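Local structure of tryptophan--tRNA ligase (2YY5) at residues Q99-E104 with L167-I171; M91-L95 with T332-Y337; Q229-D233 with Q245-M251; R192-L196 with N250-I254. The protein probably catalyses the ATP-dependent attachment of tryptophan to tRNA(Trp), working as a homodimeric class I aminoacyl-tRNA synthetase. The protein carries 1 engineered substitution. All coordinates share one frame; numbering follows the deposited sequence.

Interaction 1. Residues Q99-E104 with L167-I171; sequences QSNLGE and LAQRI
R170 and E104 reach for each other from opposite directions, and their guanidinium and carboxylate planes end up only 29° apart. R170 NH2 donates a hydrogen bond to E104 OE2 over 3.0 Å, on the syn side of the carboxylate, with the oxygen lying in the guanidinium plane; this is the salt bridge of the contact. A second bond, from R170 NH1 to E104 OE1, is weak at 3.4 Å. The bends of R170 at chi2 and chi3 turn the guanidinium edge toward this partner, and arginine suits the place because two of its nitrogens can face one carboxylate. The backbone oxygen of Q99 lies at the same guanidinium, near its plane, 2.7 Å from R170 NH1. E104 OE1 is used twice: N101 N also donates to it, over 3.0 Å on the anti side. N101 is the N-cap of helix 102-106, and E104, the third residue, bonds back to the N-cap amide, the N3 side-chain half of the capping-box pattern; its chi1 of 57° folds it toward the helix start. Beside the charged pair, L167 of helix 158-175 sets CD2 4.0 Å from S100 CB and 3.9 Å from E104 OE1. The bent chain of Q99 passes obliquely over I171, laying its CG on CD1. S100 OG bonds to M97 O and to T130 OG1 of the second subunit, while L102 packs on F111 of that subunit.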
loop_
_atom_site.group_PDB
_atom_site.type_symbol
_atom_site.label_atom_id
_atom_site.label_comp_id
_atom_site.label_asym_id
_atom_site.label_seq_id
_atom_site.Cartn_x
_atom_site.Cartn_y
_atom_site.Cartn_z
ATOM N N GLN B 99 -2.900 -4.881 8.749
ATOM C CA GLN B 99 -2.810 -5.643 9.990
ATOM C C GLN B 99 -2.060 -4.888 11.082
ATOM O O GLN B 99 -1.872 -5.405 12.181
ATOM C CB GLN B 99 -2.146 -6.995 9.756
ATOM C CG GLN B 99 -3.064 -8.047 9.161
ATOM C CD GLN B 99 -4.226 -8.422 10.078
ATOM O OE1 GLN B 99 -5.368 -8.007 9.859
ATOM N NE2 GLN B 99 -3.936 -9.209 11.112
ATOM N N SER B 100 -1.634 -3.668 10.786
ATOM C CA SER B 100 -0.926 -2.869 11.781
ATOM C C SER B 100 -1.857 -1.766 12.247
ATOM O O SER B 100 -2.918 -1.557 11.662
ATOM C CB SER B 100 0.338 -2.237 11.184
ATOM O OG SER B 100 0.008 -1.220 10.256
ATOM N N ASN B 101 -1.474 -1.081 13.314
ATOM C CA ASN B 101 -2.268 0.030 13.821
ATOM C C ASN B 101 -1.398 1.289 13.797
ATOM O O ASN B 101 -0.169 1.208 13.812
ATOM C CB ASN B 101 -2.764 -0.250 15.248
ATOM C CG ASN B 101 -1.685 -0.831 16.141
ATOM O OD1 ASN B 101 -1.550 -2.048 16.249
ATOM N ND2 ASN B 101 -0.901 0.038 16.779
ATOM N N LEU B 102 -2.032 2.453 13.750
ATOM C CA LEU B 102 -1.288 3.708 13.711
ATOM C C LEU B 102 -0.356 3.864 14.909
ATOM O O LEU B 102 0.783 4.321 14.780
ATOM C CB LEU B 102 -2.264 4.887 13.661
ATOM C CG LEU B 102 -3.253 4.881 12.495
ATOM C CD1 LEU B 102 -4.169 6.075 12.612
ATOM C CD2 LEU B 102 -2.499 4.910 11.176
ATOM N N GLY B 103 -0.850 3.475 16.078
ATOM C CA GLY B 103 -0.066 3.577 17.294
ATOM C C GLY B 103 1.331 3.006 17.189
ATOM O O GLY B 103 2.299 3.718 17.421
ATOM N N GLU B 104 1.451 1.731 16.833
ATOM C CA GLU B 104 2.771 1.117 16.729
ATOM C C GLU B 104 3.636 1.764 15.654
ATOM O O GLU B 104 4.863 1.806 15.783
ATOM C CB GLU B 104 2.652 -0.394 16.474
ATOM C CG GLU B 104 1.867 -0.793 15.236
ATOM C CD GLU B 104 1.658 -2.302 15.144
ATOM O OE1 GLU B 104 0.883 -2.749 14.271
ATOM O OE2 GLU B 104 2.272 -3.045 15.943
ATOM N N LEU B 167 4.224 -8.416 13.697
ATOM C CA LEU B 167 3.200 -8.572 12.664
ATOM C C LEU B 167 3.106 -10.028 12.220
ATOM O O LEU B 167 2.018 -10.537 11.964
ATOM C CB LEU B 167 3.511 -7.681 11.445
ATOM C CG LEU B 167 3.450 -6.156 11.625
ATOM C CD1 LEU B 167 3.722 -5.462 10.285
ATOM C CD2 LEU B 167 2.074 -5.759 12.162
ATOM N N ALA B 168 4.251 -10.692 12.124
ATOM C CA ALA B 168 4.292 -12.089 11.720
ATOM C C ALA B 168 3.531 -12.930 12.754
ATOM O O ALA B 168 2.730 -13.806 12.404
ATOM C CB ALA B 168 5.739 -12.553 11.610
ATOM N N GLN B 169 3.778 -12.647 14.028
ATOM C CA GLN B 169 3.106 -13.361 15.105
ATOM C C GLN B 169 1.622 -13.000 15.136
ATOM O O GLN B 169 0.768 -13.857 15.367
ATOM C CB GLN B 169 3.768 -13.032 16.445
ATOM C CG GLN B 169 5.088 -13.761 16.679
ATOM C CD GLN B 169 5.701 -13.401 18.016
ATOM O OE1 GLN B 169 6.208 -12.293 18.203
ATOM N NE2 GLN B 169 5.643 -14.328 18.962
ATOM N N ARG B 170 1.324 -11.724 14.909
ATOM C CA ARG B 170 -0.057 -11.243 14.858
ATOM C C ARG B 170 -0.786 -12.044 13.756
ATOM O O ARG B 170 -1.837 -12.626 14.004
ATOM C CB ARG B 170 -0.035 -9.738 14.543
ATOM C CG ARG B 170 -1.374 -9.025 14.327
ATOM C CD ARG B 170 -1.808 -8.208 15.541
ATOM N NE ARG B 170 -0.751 -7.399 16.163
ATOM C CZ ARG B 170 -0.233 -6.277 15.662
ATOM N NH1 ARG B 170 -0.650 -5.792 14.505
ATOM N NH2 ARG B 170 0.697 -5.622 16.340
ATOM N N ILE B 171 -0.200 -12.089 12.553
ATOM C CA ILE B 171 -0.763 -12.810 11.398
ATOM C C ILE B 171 -0.912 -14.312 11.692
ATOM O O ILE B 171 -1.926 -14.940 11.369
ATOM C CB ILE B 171 0.153 -12.664 10.139
ATOM C CG1 ILE B 171 0.293 -11.192 9.734
ATOM C CG2 ILE B 171 -0.387 -13.502 8.988
ATOM C CD1 ILE B 171 -0.986 -10.542 9.318
#

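Interaction 2. Residues M91-L95 with T332-Y337; sequences MMGYL and TLALFY
The F336 ring carries M92 on one face and L95 at its edge. The methyl CE of M92 stands over the ring centre, 3.5 Å from the centroid and 10° off the normal, a CH-pi contact; its sulfur SD approaches obliquely at 4.1 Å from the same centroid, making this a Met-aromatic pair. L95 CD1 comes in near the ring plane. The second flat group, the Y337 ring, is met at its edge by M91, whose CG lies 4.0 Å from Y337 CE1. Together these residues pack two helices, 87-98 of the catalytic region and the C-terminal helix 311-340, whose segments run at 37° with axes 11.1 Å apart. Methionine suits such a seam: the unbranched, flexible side chain of M92, with CG opposite the backbone N (chi1 -179°) and then bent at chi2 and chi3, can set its terminal methyl over an aromatic face. L333 crosses M91 at about a right angle, its CD2 lying 3.9 Å from M91 CG. The second subunit adds further contacts: Y337 OH bonds to its S84 O, and its S90 and I48 pack on M91 and L95. The hydroxyl of T332 turns instead to L145 O and T328 O, leaving its methyl CG2 for the contact, 4.0 Å from M92 CE.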
loop_
_atom_site.group_PDB
_atom_site.type_symbol
_atom_site.label_atom_id
_atom_site.label_comp_id
_atom_site.label_asym_id
_atom_site.label_seq_id
_atom_site.Cartn_x
_atom_site.Cartn_y
_atom_site.Cartn_z
ATOM N N MET B 91 1.482 -5.733 -2.776
ATOM C CA MET B 91 0.374 -6.504 -2.235
ATOM C C MET B 91 0.651 -7.033 -0.845
ATOM O O MET B 91 -0.184 -6.908 0.043
ATOM C CB MET B 91 0.011 -7.655 -3.170
ATOM C CG MET B 91 -1.199 -8.462 -2.716
ATOM S SD MET B 91 -2.596 -7.443 -2.177
ATOM C CE MET B 91 -3.496 -7.242 -3.681
ATOM N N MET B 92 1.820 -7.628 -0.648
ATOM C CA MET B 92 2.157 -8.160 0.662
ATOM C C MET B 92 2.273 -7.003 1.649
ATOM O O MET B 92 1.827 -7.104 2.794
ATOM C CB MET B 92 3.474 -8.953 0.597
ATOM C CG MET B 92 3.909 -9.585 1.925
ATOM S SD MET B 92 2.697 -10.736 2.660
ATOM C CE MET B 92 3.284 -12.279 2.026
ATOM N N GLY B 93 2.854 -5.897 1.190
ATOM C CA GLY B 93 3.024 -4.727 2.036
ATOM C C GLY B 93 1.684 -4.210 2.507
ATOM O O GLY B 93 1.554 -3.698 3.628
ATOM N N TYR B 94 0.682 -4.358 1.643
ATOM C CA TYR B 94 -0.676 -3.928 1.947
ATOM C C TYR B 94 -1.312 -4.807 3.017
ATOM O O TYR B 94 -1.988 -4.301 3.917
ATOM C CB TYR B 94 -1.544 -3.938 0.680
ATOM C CG TYR B 94 -2.966 -3.461 0.913
ATOM C CD1 TYR B 94 -3.985 -4.353 1.258
ATOM C CD2 TYR B 94 -3.277 -2.110 0.839
ATOM C CE1 TYR B 94 -5.269 -3.902 1.525
ATOM C CE2 TYR B 94 -4.549 -1.651 1.101
ATOM C CZ TYR B 94 -5.542 -2.539 1.446
ATOM O OH TYR B 94 -6.789 -2.036 1.727
ATOM N N LEU B 95 -1.101 -6.119 2.933
ATOM C CA LEU B 95 -1.680 -7.018 3.931
ATOM C C LEU B 95 -1.095 -6.692 5.293
ATOM O O LEU B 95 -1.795 -6.706 6.301
ATOM C CB LEU B 95 -1.399 -8.483 3.587
ATOM C CG LEU B 95 -1.941 -8.994 2.258
ATOM C CD1 LEU B 95 -1.726 -10.487 2.177
ATOM C CD2 LEU B 95 -3.418 -8.659 2.137
ATOM N N THR B 332 4.638 -17.624 -1.689
ATOM C CA THR B 332 4.305 -17.114 -0.370
ATOM C C THR B 332 3.004 -16.326 -0.364
ATOM O O THR B 332 2.125 -16.590 0.459
ATOM C CB THR B 332 5.428 -16.217 0.166
ATOM O OG1 THR B 332 6.671 -16.921 0.081
ATOM C CG2 THR B 332 5.167 -15.829 1.619
ATOM N N LEU B 333 2.877 -15.364 -1.277
ATOM C CA LEU B 333 1.672 -14.540 -1.351
ATOM C C LEU B 333 0.426 -15.403 -1.530
ATOM O O LEU B 333 -0.618 -15.129 -0.942
ATOM C CB LEU B 333 1.777 -13.532 -2.500
ATOM C CG LEU B 333 0.555 -12.626 -2.702
ATOM C CD1 LEU B 333 0.208 -11.926 -1.394
ATOM C CD2 LEU B 333 0.839 -11.601 -3.793
ATOM N N ALA B 334 0.553 -16.455 -2.332
ATOM C CA ALA B 334 -0.554 -17.364 -2.594
ATOM C C ALA B 334 -1.022 -18.026 -1.298
ATOM O O ALA B 334 -2.223 -18.167 -1.048
ATOM C CB ALA B 334 -0.126 -18.421 -3.599
ATOM N N LEU B 335 -0.068 -18.426 -0.470
ATOM C CA LEU B 335 -0.415 -19.059 0.783
ATOM C C LEU B 335 -1.098 -18.061 1.710
ATOM O O LEU B 335 -2.026 -18.425 2.435
ATOM C CB LEU B 335 0.841 -19.673 1.422
ATOM C CG LEU B 335 1.306 -21.030 0.848
ATOM C CD1 LEU B 335 0.584 -21.360 -0.466
ATOM C CD2 LEU B 335 2.813 -21.000 0.634
ATOM N N PHE B 336 -0.652 -16.804 1.686
ATOM C CA PHE B 336 -1.275 -15.780 2.520
ATOM C C PHE B 336 -2.695 -15.536 2.033
ATOM O O PHE B 336 -3.610 -15.317 2.835
ATOM C CB PHE B 336 -0.504 -14.461 2.465
ATOM C CG PHE B 336 0.578 -14.347 3.500
ATOM C CD1 PHE B 336 0.684 -13.203 4.284
ATOM C CD2 PHE B 336 1.511 -15.373 3.674
ATOM C CE1 PHE B 336 1.708 -13.076 5.225
ATOM C CE2 PHE B 336 2.535 -15.257 4.608
ATOM C CZ PHE B 336 2.634 -14.102 5.386
ATOM N N TYR B 337 -2.871 -15.571 0.715
ATOM C CA TYR B 337 -4.184 -15.363 0.131
ATOM C C TYR B 337 -5.120 -16.415 0.689
ATOM O O TYR B 337 -6.248 -16.107 1.060
ATOM C CB TYR B 337 -4.126 -15.450 -1.399
ATOM C CG TYR B 337 -4.146 -14.092 -2.072
ATOM C CD1 TYR B 337 -3.308 -13.062 -1.633
ATOM C CD2 TYR B 337 -4.999 -13.832 -3.142
ATOM C CE1 TYR B 337 -3.324 -11.810 -2.241
ATOM C CE2 TYR B 337 -5.018 -12.579 -3.756
ATOM C CZ TYR B 337 -4.176 -11.575 -3.298
ATOM O OH TYR B 337 -4.182 -10.340 -3.897
#

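Interaction 3. Residues Q229-D233 with Q245-M251; sequences QATTD and QPGVTNM
M251 packs against both A230 and T232, with its sulfur SD 3.6 Å from A230 CB and its methyl CE against T232 CG2. The bend at chi3 (-81°) carries CE round toward the threonine, so one flexible side chain serves both neighbours. One turn earlier in the helix, V248 CG2 packs 3.9 Å from T232 CB, the two side chains crossing obliquely, and it also borders the carboxylate of D233, with OD2 3.6 Å from CG2. The backbones come closest at G247: with no side chain there, T231 O can approach G247 CA to 3.5 Å in a CA-H...O contact. A water beside it donates to T232 O over 2.7 Å and accepts from G247 N over 2.8 Å.

The next shell holds the helix start and the loop. Q245 is the N-cap of helix 246-259, and its backbone oxygen takes two donors from T249: the amide N and the hydroxyl OG1, the latter 2.6 Å from Q245 O and above the carbonyl plane. D233 OD1 bonds to the hydroxyl of Y284, whose helix 284-308 also covers T232, Q245 and V248. On the loop side, T231 OG1 is bonded to F197 O and A230 O to K288 NZ.

D233, near this helix start, may be slightly stabilised by the helix dipole. G247 N belongs to the first turn, where amides have no preceding carbonyl to pair with; the bridging water supplies the missing acceptor and at the same time gives T232 O a donor.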
loop_
_atom_site.group_PDB
_atom_site.type_symbol
_atom_site.label_atom_id
_atom_site.label_comp_id
_atom_site.label_asym_id
_atom_site.label_seq_id
_atom_site.Cartn_x
_atom_site.Cartn_y
_atom_site.Cartn_z
ATOM N N GLN B 229 40.087 15.876 8.659
ATOM C CA GLN B 229 39.301 16.755 9.522
ATOM C C GLN B 229 38.404 16.006 10.505
ATOM O O GLN B 229 37.647 16.630 11.253
ATOM C CB GLN B 229 38.399 17.658 8.681
ATOM C CG GLN B 229 39.067 18.420 7.562
ATOM C CD GLN B 229 38.035 19.061 6.651
ATOM O OE1 GLN B 229 37.217 18.370 6.035
ATOM N NE2 GLN B 229 38.057 20.385 6.571
ATOM N N ALA B 230 38.459 14.678 10.488
ATOM C CA ALA B 230 37.623 13.881 11.386
ATOM C C ALA B 230 37.827 14.329 12.824
ATOM O O ALA B 230 38.959 14.390 13.306
ATOM C CB ALA B 230 37.962 12.393 11.246
ATOM N N THR B 231 36.731 14.644 13.509
ATOM C CA THR B 231 36.816 15.087 14.893
ATOM C C THR B 231 37.283 13.942 15.797
ATOM O O THR B 231 36.767 12.826 15.724
ATOM C CB THR B 231 35.449 15.632 15.398
ATOM O OG1 THR B 231 34.493 14.576 15.449
ATOM C CG2 THR B 231 34.931 16.720 14.469
ATOM N N THR B 232 38.281 14.223 16.631
ATOM C CA THR B 232 38.822 13.226 17.549
ATOM C C THR B 232 38.530 13.650 18.990
ATOM O O THR B 232 37.374 13.729 19.399
ATOM C CB THR B 232 40.357 13.056 17.350
ATOM O OG1 THR B 232 41.005 14.324 17.502
ATOM C CG2 THR B 232 40.665 12.517 15.959
ATOM N N ASP B 233 39.579 13.932 19.751
ATOM C CA ASP B 233 39.439 14.354 21.140
ATOM C C ASP B 233 40.798 14.834 21.621
ATOM O O ASP B 233 41.772 14.773 20.870
ATOM C CB ASP B 233 38.950 13.184 22.005
ATOM C CG ASP B 233 39.838 11.958 21.891
ATOM O OD1 ASP B 233 41.033 12.051 22.240
ATOM O OD2 ASP B 233 39.344 10.899 21.450
ATOM N N GLN B 245 35.563 7.905 23.652
ATOM C CA GLN B 245 36.222 8.498 22.488
ATOM C C GLN B 245 35.540 8.041 21.198
ATOM O O GLN B 245 36.128 7.309 20.396
ATOM C CB GLN B 245 37.689 8.109 22.472
ATOM C CG GLN B 245 38.390 8.467 23.748
ATOM C CD GLN B 245 39.840 8.068 23.735
ATOM O OE1 GLN B 245 40.654 8.667 23.033
ATOM N NE2 GLN B 245 40.176 7.041 24.504
ATOM N N PRO B 246 34.287 8.481 20.979
ATOM C CA PRO B 246 33.528 8.109 19.784
ATOM C C PRO B 246 34.283 8.322 18.479
ATOM O O PRO B 246 34.332 7.427 17.638
ATOM C CB PRO B 246 32.270 8.968 19.898
ATOM C CG PRO B 246 32.739 10.157 20.661
ATOM C CD PRO B 246 33.577 9.529 21.731
ATOM N N GLY B 247 34.873 9.503 18.318
ATOM C CA GLY B 247 35.621 9.807 17.107
ATOM C C GLY B 247 36.740 8.820 16.817
ATOM O O GLY B 247 36.699 8.103 15.821
ATOM N N VAL B 248 37.744 8.777 17.687
ATOM C CA VAL B 248 38.869 7.868 17.497
ATOM C C VAL B 248 38.446 6.405 17.397
ATOM O O VAL B 248 38.944 5.669 16.548
ATOM C CB VAL B 248 39.899 8.024 18.635
ATOM C CG1 VAL B 248 40.871 6.850 18.642
ATOM C CG2 VAL B 248 40.653 9.324 18.447
ATOM N N THR B 249 37.529 5.979 18.255
ATOM C CA THR B 249 37.077 4.594 18.218
ATOM C C THR B 249 36.455 4.260 16.859
ATOM O O THR B 249 36.729 3.206 16.290
ATOM C CB THR B 249 36.043 4.312 19.333
ATOM O OG1 THR B 249 36.586 4.724 20.593
ATOM C CG2 THR B 249 35.703 2.811 19.392
ATOM N N ASN B 250 35.629 5.167 16.343
ATOM C CA ASN B 250 34.969 4.969 15.056
ATOM C C ASN B 250 35.975 4.779 13.927
ATOM O O ASN B 250 35.876 3.826 13.157
ATOM C CB ASN B 250 34.077 6.165 14.736
ATOM C CG ASN B 250 33.215 5.939 13.515
ATOM O OD1 ASN B 250 33.064 6.826 12.676
ATOM N ND2 ASN B 250 32.631 4.753 13.412
ATOM N N MET B 251 36.940 5.691 13.815
ATOM C CA MET B 251 37.947 5.579 12.764
ATOM C C MET B 251 38.707 4.266 12.919
ATOM O O MET B 251 39.121 3.645 11.949
ATOM C CB MET B 251 38.934 6.748 12.831
ATOM C CG MET B 251 38.346 8.092 12.435
ATOM S SD MET B 251 39.611 9.367 12.241
ATOM C CE MET B 251 39.865 9.843 13.941
HETATM O O HOH W 1 35.237 12.027 19.377
#

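Interaction 4. Residues R192-L196 with N250-I254; sequences RIMDL and NMLTI. With WSA (5'-O-[(L-tryptophylamino)sulfonyl]adenosine), chain J.
The loop 192-196, which lines the adenosine end of the class I synthetase active site, rests on helix 246-259, where I193, M194 and L196 touch N250, I254 and M251. Backbone atoms of I193 make two hydrogen bonds to the base: I193 N donates to N1 of the bound tryptophanyl sulfamoyl adenosine over 2.7 Å, and the ligand's N6 donates to I193 O over 2.9 Å at 162°. This pair of bonds follows the Watson-Crick edge of adenine, consistent with selection of that base, while the ligand mimics the tryptophanyl adenylate intermediate. The side chain of I193 works in two directions. Its CD1 lies 3.8 Å from the ligand's C2, and its CG2 turns the other way to meet I254 CD1 at 3.9 Å; a beta-branched residue can serve both. The N250 side chain, extended from the helix (chi1 -172°), packs against M194, its CG 3.4 Å from M194 CB. The sulfur of M194 leads away from the helix to lie 3.6 Å above one face of the R192 guanidinium, displaced toward its rim. At the far end L196 CD2 packs 4.2 Å from M251 CG. I193 is tied by backbone bonding to M203 of the KMSKS region, I193 and I254 both lean on L23 of helix 19-26, and L291 of helix 284-308 backs M251 and I254.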
loop_
_atom_site.group_PDB
_atom_site.type_symbol
_atom_site.label_atom_id
_atom_site.label_comp_id
_atom_site.label_asym_id
_atom_site.label_seq_id
_atom_site.Cartn_x
_atom_site.Cartn_y
_atom_site.Cartn_z
ATOM N N ARG B 192 27.215 -0.082 12.888
ATOM C CA ARG B 192 26.831 1.317 12.980
ATOM C C ARG B 192 28.015 2.268 12.847
ATOM O O ARG B 192 28.574 2.707 13.845
ATOM C CB ARG B 192 26.114 1.545 14.320
ATOM C CG ARG B 192 25.523 2.929 14.509
ATOM C CD ARG B 192 25.165 3.179 15.969
ATOM N NE ARG B 192 24.697 4.547 16.191
ATOM C CZ ARG B 192 24.823 5.201 17.342
ATOM N NH1 ARG B 192 24.364 6.443 17.454
ATOM N NH2 ARG B 192 25.419 4.620 18.378
ATOM N N ILE B 193 28.404 2.584 11.617
ATOM C CA ILE B 193 29.516 3.506 11.401
ATOM C C ILE B 193 29.062 4.920 11.770
ATOM O O ILE B 193 27.964 5.351 11.394
ATOM C CB ILE B 193 30.010 3.482 9.929
ATOM C CG1 ILE B 193 30.770 2.185 9.661
ATOM C CG2 ILE B 193 30.919 4.674 9.648
ATOM C CD1 ILE B 193 29.880 0.979 9.577
ATOM N N MET B 194 29.907 5.638 12.506
ATOM C CA MET B 194 29.575 6.989 12.946
ATOM C C MET B 194 30.001 8.105 11.988
ATOM O O MET B 194 30.872 7.931 11.141
ATOM C CB MET B 194 30.175 7.243 14.330
ATOM C CG MET B 194 29.850 6.165 15.362
ATOM S SD MET B 194 28.079 5.837 15.574
ATOM C CE MET B 194 28.173 4.279 16.522
ATOM N N ASP B 195 29.350 9.253 12.134
ATOM C CA ASP B 195 29.623 10.430 11.326
ATOM C C ASP B 195 31.027 10.944 11.675
ATOM O O ASP B 195 31.362 11.066 12.850
ATOM C CB ASP B 195 28.549 11.481 11.634
ATOM C CG ASP B 195 28.700 12.735 10.812
ATOM O OD1 ASP B 195 29.630 13.521 11.093
ATOM O OD2 ASP B 195 27.883 12.935 9.887
ATOM N N LEU B 196 31.841 11.235 10.657
ATOM C CA LEU B 196 33.207 11.709 10.874
ATOM C C LEU B 196 33.338 13.087 11.524
ATOM O O LEU B 196 34.365 13.385 12.131
ATOM C CB LEU B 196 33.996 11.700 9.560
ATOM C CG LEU B 196 34.445 10.337 9.021
ATOM C CD1 LEU B 196 35.406 10.547 7.864
ATOM C CD2 LEU B 196 35.133 9.544 10.118
ATOM N N ASN B 250 35.629 5.167 16.343
ATOM C CA ASN B 250 34.969 4.969 15.056
ATOM C C ASN B 250 35.975 4.779 13.927
ATOM O O ASN B 250 35.876 3.826 13.157
ATOM C CB ASN B 250 34.077 6.165 14.736
ATOM C CG ASN B 250 33.215 5.939 13.515
ATOM O OD1 ASN B 250 33.064 6.826 12.676
ATOM N ND2 ASN B 250 32.631 4.753 13.412
ATOM N N MET B 251 36.940 5.691 13.815
ATOM C CA MET B 251 37.947 5.579 12.764
ATOM C C MET B 251 38.707 4.266 12.919
ATOM O O MET B 251 39.121 3.645 11.949
ATOM C CB MET B 251 38.934 6.748 12.831
ATOM C CG MET B 251 38.346 8.092 12.435
ATOM S SD MET B 251 39.611 9.367 12.241
ATOM C CE MET B 251 39.865 9.843 13.941
ATOM N N LEU B 252 38.875 3.845 14.160
ATOM C CA LEU B 252 39.602 2.623 14.452
ATOM C C LEU B 252 38.859 1.365 13.999
ATOM O O LEU B 252 39.464 0.473 13.400
ATOM C CB LEU B 252 39.904 2.566 15.950
ATOM C CG LEU B 252 41.091 1.740 16.447
ATOM C CD1 LEU B 252 42.364 2.080 15.671
ATOM C CD2 LEU B 252 41.268 2.016 17.937
ATOM N N THR B 253 37.556 1.279 14.263
ATOM C CA THR B 253 36.825 0.089 13.843
ATOM C C THR B 253 36.607 0.073 12.318
ATOM O O THR B 253 36.479 -1.000 11.724
ATOM C CB THR B 253 35.458 -0.098 14.632
ATOM O OG1 THR B 253 34.358 -0.121 13.717
ATOM C CG2 THR B 253 35.245 1.002 15.654
ATOM N N ILE B 254 36.592 1.251 11.687
ATOM C CA ILE B 254 36.423 1.338 10.232
ATOM C C ILE B 254 37.678 0.782 9.594
ATOM O O ILE B 254 37.613 -0.004 8.643
ATOM C CB ILE B 254 36.269 2.796 9.726
ATOM C CG1 ILE B 254 34.924 3.376 10.171
ATOM C CG2 ILE B 254 36.371 2.831 8.201
ATOM C CD1 ILE B 254 34.813 4.872 9.972
HETATM C CD2 WSA J . 15.066 -3.312 3.880
HETATM C CE3 WSA J . 16.222 -3.857 4.428
HETATM C CZ3 WSA J . 16.226 -5.183 4.841
HETATM C CH2 WSA J . 15.077 -5.959 4.706
HETATM C CZ2 WSA J . 13.923 -5.411 4.159
HETATM C CE2 WSA J . 13.920 -4.084 3.746
HETATM N N11 WSA J . 12.989 -3.319 3.181
HETATM C CD1 WSA J . 13.489 -2.109 2.950
HETATM C CG WSA J . 14.755 -2.061 3.360
HETATM C CB WSA J . 15.689 -0.856 3.257
HETATM C CA WSA J . 16.139 -0.374 4.638
HETATM N NH3 WSA J . 14.977 -0.025 5.466
HETATM C C WSA J . 17.033 0.856 4.463
HETATM O O WSA J . 16.537 1.951 4.219
HETATM N NS WSA J . 18.344 0.675 4.582
HETATM S S WSA J . 19.151 1.892 3.856
HETATM O O1S WSA J . 18.803 1.943 2.398
HETATM O O2S WSA J . 18.777 3.204 4.480
HETATM O "O5'" WSA J . 20.543 1.609 4.037
HETATM C "C5'" WSA J . 21.034 0.326 3.635
HETATM C "C4'" WSA J . 21.707 -0.474 4.755
HETATM O "O4'" WSA J . 22.783 0.294 5.323
HETATM C "C3'" WSA J . 20.770 -0.834 5.911
HETATM O "O3'" WSA J . 21.069 -2.152 6.380
HETATM C "C2'" WSA J . 21.169 0.193 6.969
HETATM O "O2'" WSA J . 20.875 -0.319 8.272
HETATM C "C1'" WSA J . 22.680 0.176 6.750
HETATM N N9 WSA J . 23.301 1.359 7.393
HETATM C C8 WSA J . 22.920 2.619 7.199
HETATM N N7 WSA J . 23.719 3.439 7.877
HETATM C C5 WSA J . 24.621 2.691 8.511
HETATM C C4 WSA J . 24.346 1.364 8.209
HETATM N N3 WSA J . 25.122 0.401 8.734
HETATM C C2 WSA J . 26.135 0.708 9.526
HETATM N N1 WSA J . 26.423 1.961 9.829
HETATM C C6 WSA J . 25.692 2.974 9.341
HETATM N N6 WSA J . 25.994 4.238 9.636
#

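In the fold
The four contacts form two well-separated clusters. Interactions 1 and 2, with centres 15 Å apart, draw on the successive helices 87-98 and 102-106, and both touch the second subunit. Interactions 3 and 4, with centres 8 Å apart, share N250 and M251 of helix 246-259 and are joined by a probable hydrogen bond from T231 N to L196 O. The clusters lie 35 to 46 Å apart, centre to centre. Along the chain, interaction 2 encloses the others, bringing the C-terminal helix 311-340 back to the dimer side, while interaction 4 lines the adenine end of the active site.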